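Local coordinates for protein endo-1,3-beta-glucanase, family GH16 (Zobellia galactanivorans, PDB 4CRQ) that probably cleaves internal beta-1,3-glucosidic bonds of laminarin with its family GH16 catalytic module, the part of the longer modular laminarinase represented here, at residues Lys55-Asn58 with Tyr64-Ala67; Val108-Cys113 with Gly139-Tyr144; Asn33-Tyr38 with Pro209-Asp214; Ile168-Phe171 with Phe177-Val180. The protein carries 1 engineered substitution. All coordinates share one frame; numbering follows the deposited sequence. Where two conformers were deposited one is given.

Contact 1 (Lys55-Asn58 with Tyr64-Ala67)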
loop_
_atom_site.group_PDB
_atom_site.type_symbol
_atom_site.label_atom_id
_atom_site.label_comp_id
_atom_site.label_asym_id
_atom_site.label_seq_id
_atom_site.Cartn_x
_atom_site.Cartn_y
_atom_site.Cartn_z
ATOM N N LYS A 55 16.652 4.539 2.896
ATOM C CA LYS A 55 18.002 4.976 3.218
ATOM C C LYS A 55 18.352 6.201 2.455
ATOM O O LYS A 55 17.873 6.408 1.330
ATOM C CB LYS A 55 19.029 3.883 2.815
ATOM C CG LYS A 55 18.877 2.485 3.466
ATOM C CD LYS A 55 19.877 1.432 2.923
ATOM C CE LYS A 55 19.543 0.013 3.371
ATOM N NZ LYS A 55 20.606 -0.934 2.900
ATOM N N HIS A 56 19.204 7.010 3.076
ATOM C CA HIS A 56 19.869 8.087 2.388
ATOM C C HIS A 56 21.063 7.409 1.734
ATOM O O HIS A 56 22.046 7.092 2.405
ATOM C CB HIS A 56 20.249 9.197 3.359
ATOM C CG HIS A 56 20.980 10.332 2.702
ATOM N ND1 HIS A 56 21.746 11.220 3.381
ATOM C CD2 HIS A 56 21.052 10.697 1.366
ATOM C CE1 HIS A 56 22.272 12.107 2.524
ATOM N NE2 HIS A 56 21.853 11.796 1.289
ATOM N N GLU A 57 20.972 7.163 0.426
ATOM C CA GLU A 57 21.970 6.402 -0.310
ATOM C C GLU A 57 21.940 6.813 -1.759
ATOM O O GLU A 57 20.891 6.686 -2.400
ATOM C CB GLU A 57 21.677 4.878 -0.186
ATOM C CG GLU A 57 22.580 3.997 -1.055
ATOM C CD GLU A 57 22.134 2.554 -1.199
ATOM O OE1 GLU A 57 21.136 2.155 -0.552
ATOM O OE2 GLU A 57 22.813 1.818 -1.987
ATOM N N ASN A 58 23.075 7.285 -2.275
ATOM C CA ASN A 58 23.144 7.713 -3.678
ATOM C C ASN A 58 23.164 6.477 -4.574
ATOM O O ASN A 58 24.037 5.612 -4.416
ATOM C CB ASN A 58 24.353 8.634 -3.890
ATOM C CG ASN A 58 24.242 9.933 -3.104
ATOM O OD1 ASN A 58 23.177 10.536 -3.023
ATOM N ND2 ASN A 58 25.352 10.374 -2.524
ATOM N N TYR A 64 17.991 8.431 -2.553
ATOM C CA TYR A 64 17.335 7.534 -1.570
ATOM C C TYR A 64 17.102 6.183 -2.199
ATOM O O TYR A 64 16.865 6.102 -3.401
ATOM C CB TYR A 64 15.969 8.079 -1.081
ATOM C CG TYR A 64 16.079 9.538 -0.626
ATOM C CD1 TYR A 64 16.692 9.874 0.608
ATOM C CD2 TYR A 64 15.598 10.589 -1.430
ATOM C CE1 TYR A 64 16.804 11.213 1.023
ATOM C CE2 TYR A 64 15.701 11.937 -1.025
ATOM C CZ TYR A 64 16.309 12.230 0.196
ATOM O OH TYR A 64 16.442 13.524 0.621
ATOM N N THR A 65 17.151 5.157 -1.368
ATOM C CA THR A 65 16.735 3.815 -1.770
ATOM C C THR A 65 15.673 3.325 -0.803
ATOM O O THR A 65 15.632 3.750 0.357
ATOM C CB THR A 65 17.913 2.810 -1.829
ATOM O OG1 THR A 65 18.553 2.778 -0.541
ATOM C CG2 THR A 65 18.919 3.179 -2.953
ATOM N N SER A 66 14.806 2.421 -1.278
ATOM C CA SER A 66 13.791 1.807 -0.429
ATOM C C SER A 66 13.349 0.535 -1.157
ATOM O O SER A 66 14.044 0.109 -2.104
ATOM C CB SER A 66 12.627 2.776 -0.202
ATOM O OG SER A 66 11.743 2.267 0.801
ATOM N N ALA A 67 12.229 -0.065 -0.743
ATOM C CA ALA A 67 11.712 -1.256 -1.404
ATOM C C ALA A 67 10.237 -1.133 -1.715
ATOM O O ALA A 67 9.510 -0.421 -1.033
ATOM C CB ALA A 67 11.951 -2.496 -0.557
#
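Lys55 and Thr65 form an antiparallel hydrogen-bonded pair, Lys55 N reaching Thr65 O at 2.8 Å and Thr65 N reaching Lys55 O at 3.1 Å, while the two short strands run at 121° to each other, well short of a straight antiparallel course. Beside them His56 and Tyr64 make a non-hydrogen-bonded pair, and there the carbonyl of Lys55 also receives the CA of Tyr64 in a CA-H...O contact. The same Lys55 O lies in the plane of the Tyr64 ring, at its edge. This is the hairpin of strands 49-59 and 62-70, part of the beta-sandwich of the GH16 module. On the face carrying Lys55 and Thr65, the hydroxyl Thr65 OG1 donates to Glu57 OE1 at 2.7 Å, arriving from above the carboxylate plane, 40° out of it. Glu57 gets there because its CG stands anti to the backbone N (chi1 173°) and the chain beyond is extended, while Lys55 CB flanks the same hydroxyl at 3.6 Å. Thr65 OG1 has a second polar partner in Asn42 ND2. With an alanine in place of Glu57, Thr65 OG1 would probably lose its acceptor and the methyl Thr65 CG2 its cover from Glu57 CD. On the other face, His56 CD2 comes within 4.3 Å of Tyr64 CE1, the rings meeting obliquely, and Tyr64 OH goes on to Gln215.

Contact 2 (Val108-Cys113 with Gly139-Tyr144)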
loop_
_atom_site.group_PDB
_atom_site.type_symbol
_atom_site.label_atom_id
_atom_site.label_comp_id
_atom_site.label_asym_id
_atom_site.label_seq_id
_atom_site.Cartn_x
_atom_site.Cartn_y
_atom_site.Cartn_z
ATOM N N VAL A 108 -5.589 -2.648 -19.198
ATOM C CA VAL A 108 -6.406 -1.395 -19.158
ATOM C C VAL A 108 -5.675 -0.184 -18.556
ATOM O O VAL A 108 -6.198 0.944 -18.590
ATOM C CB VAL A 108 -7.789 -1.593 -18.453
ATOM C CG1 VAL A 108 -8.584 -2.722 -19.116
ATOM C CG2 VAL A 108 -7.625 -1.834 -16.950
ATOM N N SER A 109 -4.480 -0.430 -18.010
ATOM C CA SER A 109 -3.613 0.595 -17.393
ATOM C C SER A 109 -4.233 1.182 -16.095
ATOM O O SER A 109 -5.259 0.677 -15.601
ATOM C CB SER A 109 -3.220 1.667 -18.445
ATOM O OG SER A 109 -2.141 2.459 -18.004
ATOM N N TRP A 110 -3.610 2.224 -15.546
ATOM C CA TRP A 110 -4.079 2.900 -14.336
ATOM C C TRP A 110 -4.657 4.236 -14.740
ATOM O O TRP A 110 -4.109 4.872 -15.644
ATOM C CB TRP A 110 -2.936 3.035 -13.320
ATOM C CG TRP A 110 -3.345 3.676 -12.007
ATOM C CD1 TRP A 110 -3.691 3.037 -10.808
ATOM C CD2 TRP A 110 -3.478 5.120 -11.724
ATOM N NE1 TRP A 110 -4.015 3.957 -9.839
ATOM C CE2 TRP A 110 -3.910 5.222 -10.315
ATOM C CE3 TRP A 110 -3.293 6.312 -12.472
ATOM C CZ2 TRP A 110 -4.134 6.453 -9.697
ATOM C CZ3 TRP A 110 -3.526 7.547 -11.833
ATOM C CH2 TRP A 110 -3.937 7.615 -10.480
ATOM N N PRO A 111 -5.757 4.700 -14.088
ATOM C CA PRO A 111 -6.486 4.102 -12.957
ATOM C C PRO A 111 -7.649 3.166 -13.305
ATOM O O PRO A 111 -8.347 2.719 -12.385
ATOM C CB PRO A 111 -6.985 5.346 -12.207
ATOM C CG PRO A 111 -7.290 6.334 -13.305
ATOM C CD PRO A 111 -6.335 6.019 -14.439
ATOM N N ALA A 112 -7.852 2.870 -14.598
ATOM C CA ALA A 112 -8.958 1.991 -15.025
ATOM C C ALA A 112 -8.915 0.639 -14.323
ATOM O O ALA A 112 -9.962 0.078 -14.074
ATOM C CB ALA A 112 -8.996 1.793 -16.530
ATOM N N CYS A 113 -7.710 0.131 -14.009
ATOM C CA CYS A 113 -7.555 -1.146 -13.303
ATOM C C CYS A 113 -8.142 -1.136 -11.887
ATOM O O CYS A 113 -8.472 -2.188 -11.347
ATOM C CB CYS A 113 -6.085 -1.529 -13.211
ATOM S SG CYS A 113 -5.069 -0.315 -12.334
ATOM N N GLY A 139 -14.773 8.383 -18.103
ATOM C CA GLY A 139 -13.394 8.031 -18.452
ATOM C C GLY A 139 -12.383 8.926 -17.751
ATOM O O GLY A 139 -11.216 8.970 -18.152
ATOM N N ASP A 140 -12.835 9.629 -16.706
ATOM C CA ASP A 140 -11.999 10.551 -15.930
ATOM C C ASP A 140 -11.483 9.940 -14.644
ATOM O O ASP A 140 -12.179 9.137 -14.009
ATOM C CB ASP A 140 -12.766 11.852 -15.610
ATOM C CG ASP A 140 -13.092 12.664 -16.838
ATOM O OD1 ASP A 140 -13.726 12.144 -17.785
ATOM O OD2 ASP A 140 -12.716 13.850 -16.882
ATOM N N HIS A 141 -10.260 10.342 -14.284
ATOM C CA HIS A 141 -9.604 9.970 -13.036
ATOM C C HIS A 141 -10.492 10.364 -11.887
ATOM O O HIS A 141 -10.888 11.534 -11.757
ATOM C CB HIS A 141 -8.251 10.662 -12.929
ATOM C CG HIS A 141 -7.195 10.134 -13.881
ATOM N ND1 HIS A 141 -7.487 9.600 -15.091
ATOM C CD2 HIS A 141 -5.809 10.098 -13.763
ATOM C CE1 HIS A 141 -6.352 9.233 -15.704
ATOM N NE2 HIS A 141 -5.322 9.536 -14.893
ATOM N N ALA A 142 -10.821 9.377 -11.063
ATOM C CA ALA A 142 -11.654 9.571 -9.891
ATOM C C ALA A 142 -10.940 9.037 -8.658
ATOM O O ALA A 142 -10.184 8.054 -8.728
ATOM C CB ALA A 142 -12.992 8.877 -10.079
ATOM N N SER A 143 -11.176 9.693 -7.530
ATOM C CA SER A 143 -10.648 9.228 -6.243
ATOM C C SER A 143 -11.650 9.541 -5.133
ATOM O O SER A 143 -12.427 10.465 -5.246
ATOM C CB SER A 143 -9.251 9.788 -5.948
ATOM O OG SER A 143 -9.276 11.131 -5.529
ATOM N N TYR A 144 -11.604 8.732 -4.071
ATOM C CA TYR A 144 -12.482 8.850 -2.915
ATOM C C TYR A 144 -11.721 8.332 -1.712
ATOM O O TYR A 144 -11.315 7.170 -1.691
ATOM C CB TYR A 144 -13.783 8.055 -3.100
ATOM C CG TYR A 144 -14.805 8.411 -2.056
ATOM C CD1 TYR A 144 -14.757 7.849 -0.760
ATOM C CD2 TYR A 144 -15.830 9.334 -2.345
ATOM C CE1 TYR A 144 -15.703 8.191 0.206
ATOM C CE2 TYR A 144 -16.773 9.673 -1.373
ATOM C CZ TYR A 144 -16.676 9.077 -0.102
ATOM O OH TYR A 144 -17.606 9.405 0.854
#
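The loop that leads from helix 105-108 into strand 115-117 rests Trp110 and Pro111 against His141, the first strand residue of 141-149, in the GH16 beta-sandwich. Strand 115-117 begins the Glu-Ile-Asp-Ile-Met run of the GH16 signature, whose closing glutamate is an engineered serine here, and Trp110 NE1 is hydrogen-bonded to Glu115, which ties the loop to the start of that strand. Pro111, preceded by a cis peptide bond, has one flat group on each of two sides. Its CB sits 3.5 Å above the centre of the Trp110 ring, and its CD lies over a face of the His141 imidazole, 3.7 Å from the ring centroid and 22° off the normal, a CH-pi contact. The closest approach here is Pro111 CD to His141 CE1, at 3.5 Å, while Pro111 CG reaches the ND1 side of the ring. His141 puts its imidazole in this place with CG anti to the carbonyl carbon (chi1 -71°), although its CB does not point at the loop. Trp110 CZ3 meets His141 CD2 at 3.9 Å, the two ring planes standing nearly perpendicular, at 88°. No hydrogen bond spans the two segments. The join is therefore made of CH-pi and van der Waals contacts, which depend on how closely the proline ring fits the imidazole face more than on any directed bond.

Contact 3 (Asn33-Tyr38 with Pro209-Asp214); sequences NELQYY and PGFDVD
A surface contact, mostly apolar, of Asn33 and Leu35 with Phe211 and Val213 joins two distant parts of the GH16 beta-sandwich: the chain entering strand 36-38 and the loop between strands 196-204 and 220-231. Phe211 presents its rim here. Its CE1 lies 3.2 Å from Asn33 O, which sits in the ring plane, so the carbonyl faces the weakly positive C-H edge of the ring, and Asn33 CB flanks CE1 and CZ at 3.9 Å. A chi1 of -55° sets Phe211 CG beside its own backbone N and brings the ring edge to Asn33. Leu35 reaches across with both its branches. CD2 touches Phe211 CD1 at 4.1 Å, the side chains crossing at about a right angle, and CD1 meets Val213 CG2, also at 4.1 Å, as the two slide past each other in opposite directions. Both Leu35 and Val213 also pack on Tyr64 of the neighbouring strand 62-70. The amide of Asn33 adds a polar tie to the second region, since its ND2 is hydrogen-bonded to Asp207, shortly before the 209-214 segment. Within 33-38 two side chains brace each other: Gln36 NE2 donates to the anti lone pair of Glu34 OE1 at 2.9 Å, the acceptor lying 19° out of the Gln36 amide plane.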
loop_
_atom_site.group_PDB
_atom_site.type_symbol
_atom_site.label_atom_id
_atom_site.label_comp_id
_atom_site.label_asym_id
_atom_site.label_seq_id
_atom_site.Cartn_x
_atom_site.Cartn_y
_atom_site.Cartn_z
ATOM N N ASN A 33 6.428 11.659 -8.932
ATOM C CA ASN A 33 7.684 12.426 -8.743
ATOM C C ASN A 33 8.418 12.045 -7.451
ATOM O O ASN A 33 9.059 12.893 -6.809
ATOM C CB ASN A 33 7.427 13.944 -8.798
ATOM C CG ASN A 33 6.880 14.396 -10.136
ATOM O OD1 ASN A 33 7.439 14.083 -11.188
ATOM N ND2 ASN A 33 5.781 15.140 -10.105
ATOM N N GLU A 34 8.302 10.767 -7.075
ATOM C CA GLU A 34 8.971 10.217 -5.870
ATOM C C GLU A 34 10.496 10.268 -6.047
ATOM O O GLU A 34 11.000 10.220 -7.184
ATOM C CB GLU A 34 8.516 8.788 -5.603
ATOM C CG GLU A 34 7.028 8.761 -5.235
ATOM C CD GLU A 34 6.374 7.386 -5.356
ATOM O OE1 GLU A 34 7.090 6.341 -5.339
ATOM O OE2 GLU A 34 5.130 7.326 -5.464
ATOM N N LEU A 35 11.216 10.360 -4.930
ATOM C CA LEU A 35 12.689 10.566 -4.965
ATOM C C LEU A 35 13.532 9.305 -4.768
ATOM O O LEU A 35 14.746 9.351 -4.973
ATOM C CB LEU A 35 13.100 11.683 -3.955
ATOM C CG LEU A 35 12.279 12.992 -4.017
ATOM C CD1 LEU A 35 12.618 13.896 -2.847
ATOM C CD2 LEU A 35 12.469 13.718 -5.353
ATOM N N GLN A 36 12.895 8.191 -4.386
ATOM C CA GLN A 36 13.665 6.947 -4.114
ATOM C C GLN A 36 13.868 6.045 -5.337
ATOM O O GLN A 36 13.043 6.011 -6.276
ATOM C CB GLN A 36 13.025 6.065 -3.005
ATOM C CG GLN A 36 11.816 5.237 -3.458
ATOM C CD GLN A 36 10.626 6.053 -3.936
ATOM O OE1 GLN A 36 10.372 7.151 -3.428
ATOM N NE2 GLN A 36 9.888 5.523 -4.923
ATOM N N TYR A 37 14.973 5.316 -5.297
ATOM C CA TYR A 37 15.243 4.261 -6.246
ATOM C C TYR A 37 14.994 2.914 -5.503
ATOM O O TYR A 37 15.697 2.632 -4.524
ATOM C CB TYR A 37 16.682 4.369 -6.746
ATOM C CG TYR A 37 17.094 3.425 -7.863
ATOM C CD1 TYR A 37 17.225 2.015 -7.660
ATOM C CD2 TYR A 37 17.390 3.931 -9.140
ATOM C CE1 TYR A 37 17.614 1.156 -8.702
ATOM C CE2 TYR A 37 17.780 3.073 -10.180
ATOM C CZ TYR A 37 17.899 1.703 -9.957
ATOM O OH TYR A 37 18.279 0.899 -10.992
ATOM N N TYR A 38 14.002 2.108 -5.923
ATOM C CA TYR A 38 13.741 0.850 -5.233
ATOM C C TYR A 38 14.788 -0.192 -5.558
ATOM O O TYR A 38 15.243 -0.303 -6.692
ATOM C CB TYR A 38 12.365 0.372 -5.619
ATOM C CG TYR A 38 11.195 1.168 -5.022
ATOM C CD1 TYR A 38 11.117 1.400 -3.631
ATOM C CD2 TYR A 38 10.157 1.659 -5.840
ATOM C CE1 TYR A 38 10.049 2.086 -3.055
ATOM C CE2 TYR A 38 9.086 2.360 -5.288
ATOM C CZ TYR A 38 9.037 2.565 -3.900
ATOM O OH TYR A 38 7.990 3.234 -3.318
ATOM N N PRO A 209 3.612 13.858 -0.154
ATOM C CA PRO A 209 4.359 14.240 1.060
ATOM C C PRO A 209 5.190 15.528 0.867
ATOM O O PRO A 209 5.513 16.188 1.853
ATOM C CB PRO A 209 5.277 13.046 1.313
ATOM C CG PRO A 209 5.509 12.462 -0.064
ATOM C CD PRO A 209 4.187 12.648 -0.778
ATOM N N GLY A 210 5.512 15.879 -0.380
ATOM C CA GLY A 210 6.343 17.051 -0.657
ATOM C C GLY A 210 7.767 16.596 -0.905
ATOM O O GLY A 210 8.068 15.399 -0.786
ATOM N N PHE A 211 8.636 17.551 -1.215
ATOM C CA PHE A 211 10.028 17.264 -1.637
ATOM C C PHE A 211 11.130 17.563 -0.619
ATOM O O PHE A 211 12.321 17.455 -0.930
ATOM C CB PHE A 211 10.259 17.929 -3.026
ATOM C CG PHE A 211 9.240 17.480 -4.025
ATOM C CD1 PHE A 211 9.352 16.198 -4.613
ATOM C CD2 PHE A 211 8.141 18.304 -4.375
ATOM C CE1 PHE A 211 8.403 15.755 -5.527
ATOM C CE2 PHE A 211 7.185 17.849 -5.302
ATOM C CZ PHE A 211 7.322 16.572 -5.867
ATOM N N ASP A 212 10.709 17.911 0.594
ATOM C CA ASP A 212 11.633 18.112 1.706
ATOM C C ASP A 212 11.679 16.813 2.482
ATOM O O ASP A 212 10.630 16.222 2.810
ATOM C CB ASP A 212 11.187 19.279 2.566
ATOM C CG ASP A 212 11.101 20.575 1.766
ATOM O OD1 ASP A 212 11.788 20.697 0.727
ATOM O OD2 ASP A 212 10.365 21.498 2.156
ATOM N N VAL A 213 12.901 16.356 2.758
ATOM C CA VAL A 213 13.126 15.111 3.469
ATOM C C VAL A 213 13.977 15.379 4.686
ATOM O O VAL A 213 15.053 16.028 4.580
ATOM C CB VAL A 213 13.829 14.064 2.557
ATOM C CG1 VAL A 213 14.124 12.728 3.296
ATOM C CG2 VAL A 213 13.025 13.836 1.254
ATOM N N ASP A 214 13.514 14.883 5.839
ATOM C CA ASP A 214 14.331 14.935 7.046
ATOM C C ASP A 214 15.285 13.714 7.014
ATOM O O ASP A 214 14.931 12.607 7.468
ATOM C CB ASP A 214 13.463 14.952 8.305
ATOM C CG ASP A 214 14.282 14.981 9.584
ATOM O OD1 ASP A 214 15.541 14.977 9.523
ATOM O OD2 ASP A 214 13.667 14.998 10.665
#

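Contact 4 (Ile168-Phe171 with Phe177-Val180); sequences IKWF and FNEV
The indole of Trp170 is held between Asn178 ND2, 3.6 Å above one face, and Ile168 CG2 at the same height over the opposite face, both offset toward the rim. In its plane, at the edge, lie Asn178 O and Val180 N, and the methyl Val180 CG2 comes within 3.7 Å of Trp170 CH2. The Asn178 amide runs beside the indole, the planes 28° apart. Here two strands, 167-172 and 175-181, make an antiparallel hairpin of the GH16 beta-sandwich, and this face of it packs on Ile132 of strand 127-135. The Phe177 ring takes Trp170 CB over its face in a CH-pi contact, with Phe177 CE1 3.5 Å from that CB, while the two rings themselves meet obliquely. Trp170 NE1 is hydrogen-bonded outside the hairpin, to the carbonyl of Asp117. A leucine in place of Trp170 would probably leave that carbonyl without its donor and strip the Asn178 amide of the flat surface beside it. On the other face of the hairpin Lys169 and Glu179 lie side by side, and Lys169 NZ makes a salt bridge with Glu179 OE2, long at 3.4 Å and doubtful because Glu179 has a second conformer; NZ also donates to a water, and Glu179 OE1 pairs with Gln176. Backbone bonds close the strands, Ile168 N to Val180 O and Val180 N to Ile168 O, each 3.0 Å.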
loop_
_atom_site.group_PDB
_atom_site.type_symbol
_atom_site.label_atom_id
_atom_site.label_comp_id
_atom_site.label_asym_id
_atom_site.label_seq_id
_atom_site.Cartn_x
_atom_site.Cartn_y
_atom_site.Cartn_z
ATOM N N ILE A 168 -16.672 -1.252 -0.070
ATOM C CA ILE A 168 -15.328 -1.426 0.526
ATOM C C ILE A 168 -15.423 -0.610 1.807
ATOM O O ILE A 168 -15.884 0.548 1.780
ATOM C CB ILE A 168 -14.169 -0.961 -0.373
ATOM C CG1 ILE A 168 -14.165 -1.773 -1.674
ATOM C CG2 ILE A 168 -12.810 -1.062 0.350
ATOM C CD1 ILE A 168 -13.346 -1.179 -2.811
ATOM N N LYS A 169 -14.976 -1.203 2.907
ATOM C CA LYS A 169 -14.930 -0.530 4.204
ATOM C C LYS A 169 -13.485 -0.552 4.683
ATOM O O LYS A 169 -12.807 -1.575 4.512
ATOM C CB LYS A 169 -15.856 -1.217 5.220
ATOM C CG LYS A 169 -17.344 -1.255 4.850
ATOM C CD LYS A 169 -18.061 -2.185 5.818
ATOM C CE LYS A 169 -19.419 -2.672 5.320
ATOM N NZ LYS A 169 -20.540 -1.862 5.825
ATOM N N TRP A 170 -13.022 0.544 5.297
ATOM C CA TRP A 170 -11.667 0.638 5.858
ATOM C C TRP A 170 -11.709 0.688 7.363
ATOM O O TRP A 170 -12.646 1.260 7.954
ATOM C CB TRP A 170 -10.951 1.904 5.385
ATOM C CG TRP A 170 -10.540 1.935 3.942
ATOM C CD1 TRP A 170 -9.269 1.733 3.415
ATOM C CD2 TRP A 170 -11.402 2.195 2.784
ATOM N NE1 TRP A 170 -9.280 1.835 2.055
ATOM C CE2 TRP A 170 -10.531 2.116 1.604
ATOM C CE3 TRP A 170 -12.768 2.480 2.609
ATOM C CZ2 TRP A 170 -11.018 2.315 0.309
ATOM C CZ3 TRP A 170 -13.246 2.681 1.303
ATOM C CH2 TRP A 170 -12.388 2.595 0.180
ATOM N N PHE A 171 -10.668 0.122 7.981
ATOM C CA PHE A 171 -10.537 0.037 9.432
ATOM C C PHE A 171 -9.100 0.224 9.874
ATOM O O PHE A 171 -8.170 -0.157 9.143
ATOM C CB PHE A 171 -10.967 -1.356 9.935
ATOM C CG PHE A 171 -12.339 -1.811 9.453
ATOM C CD1 PHE A 171 -12.486 -2.434 8.194
ATOM C CD2 PHE A 171 -13.487 -1.629 10.243
ATOM C CE1 PHE A 171 -13.739 -2.863 7.741
ATOM C CE2 PHE A 171 -14.750 -2.056 9.790
ATOM C CZ PHE A 171 -14.877 -2.671 8.542
ATOM N N PHE A 177 -13.529 3.853 9.298
ATOM C CA PHE A 177 -13.343 5.291 9.050
ATOM C C PHE A 177 -13.658 5.721 7.622
ATOM O O PHE A 177 -13.596 6.921 7.314
ATOM C CB PHE A 177 -11.925 5.730 9.465
ATOM C CG PHE A 177 -10.821 5.218 8.579
ATOM C CD1 PHE A 177 -10.210 3.955 8.825
ATOM C CD2 PHE A 177 -10.354 6.002 7.496
ATOM C CE1 PHE A 177 -9.173 3.497 7.995
ATOM C CE2 PHE A 177 -9.320 5.543 6.666
ATOM C CZ PHE A 177 -8.729 4.287 6.922
ATOM N N ASN A 178 -13.978 4.748 6.762
ATOM C CA ASN A 178 -14.342 5.034 5.387
ATOM C C ASN A 178 -15.138 3.890 4.801
ATOM O O ASN A 178 -14.915 2.727 5.172
ATOM C CB ASN A 178 -13.081 5.332 4.544
ATOM C CG ASN A 178 -13.366 6.145 3.288
ATOM O OD1 ASN A 178 -14.387 6.842 3.176
ATOM N ND2 ASN A 178 -12.441 6.073 2.328
ATOM N N GLU A 179 -16.066 4.246 3.910
ATOM C CA GLU A 179 -16.886 3.292 3.187
ATOM C C GLU A 179 -17.194 3.898 1.824
ATOM O O GLU A 179 -17.439 5.116 1.725
ATOM C CB GLU A 179 -18.180 2.948 3.960
ATOM C CG GLU A 179 -18.985 1.785 3.376
ATOM C CD GLU A 179 -20.199 1.377 4.204
ATOM O OE1 GLU A 179 -20.290 1.747 5.395
ATOM O OE2 GLU A 179 -21.071 0.673 3.650
ATOM N N VAL A 180 -17.172 3.048 0.806
ATOM C CA VAL A 180 -17.565 3.405 -0.556
ATOM C C VAL A 180 -18.551 2.342 -1.034
ATOM O O VAL A 180 -18.376 1.142 -0.785
ATOM C CB VAL A 180 -16.406 3.571 -1.590
ATOM C CG1 VAL A 180 -15.585 4.791 -1.281
ATOM C CG2 VAL A 180 -15.508 2.339 -1.702
HETATM O O HOH W 1 -20.636 -0.395 8.039
#

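Following the chain, contact 3 opens first at 33-38 and closes last, at 209-214, so its long loop holds the other three. Inside it they follow in series without crossing: contact 1 closes a short hairpin, contact 2 draws together 108-113 and 139-144 across 25 residues, and contact 4 closes a second hairpin. Contacts 1 and 3 touch where strands 62-70 and 36-38 run as neighbours, with a probable hydrogen bond between Tyr37 N and Tyr64 O. Contacts 2 and 4 meet through Tyr144, packed on Val180 and Asn178. Contacts 1 and 4 lie on opposite sides of the chain's centre, about 33 Å apart between centres.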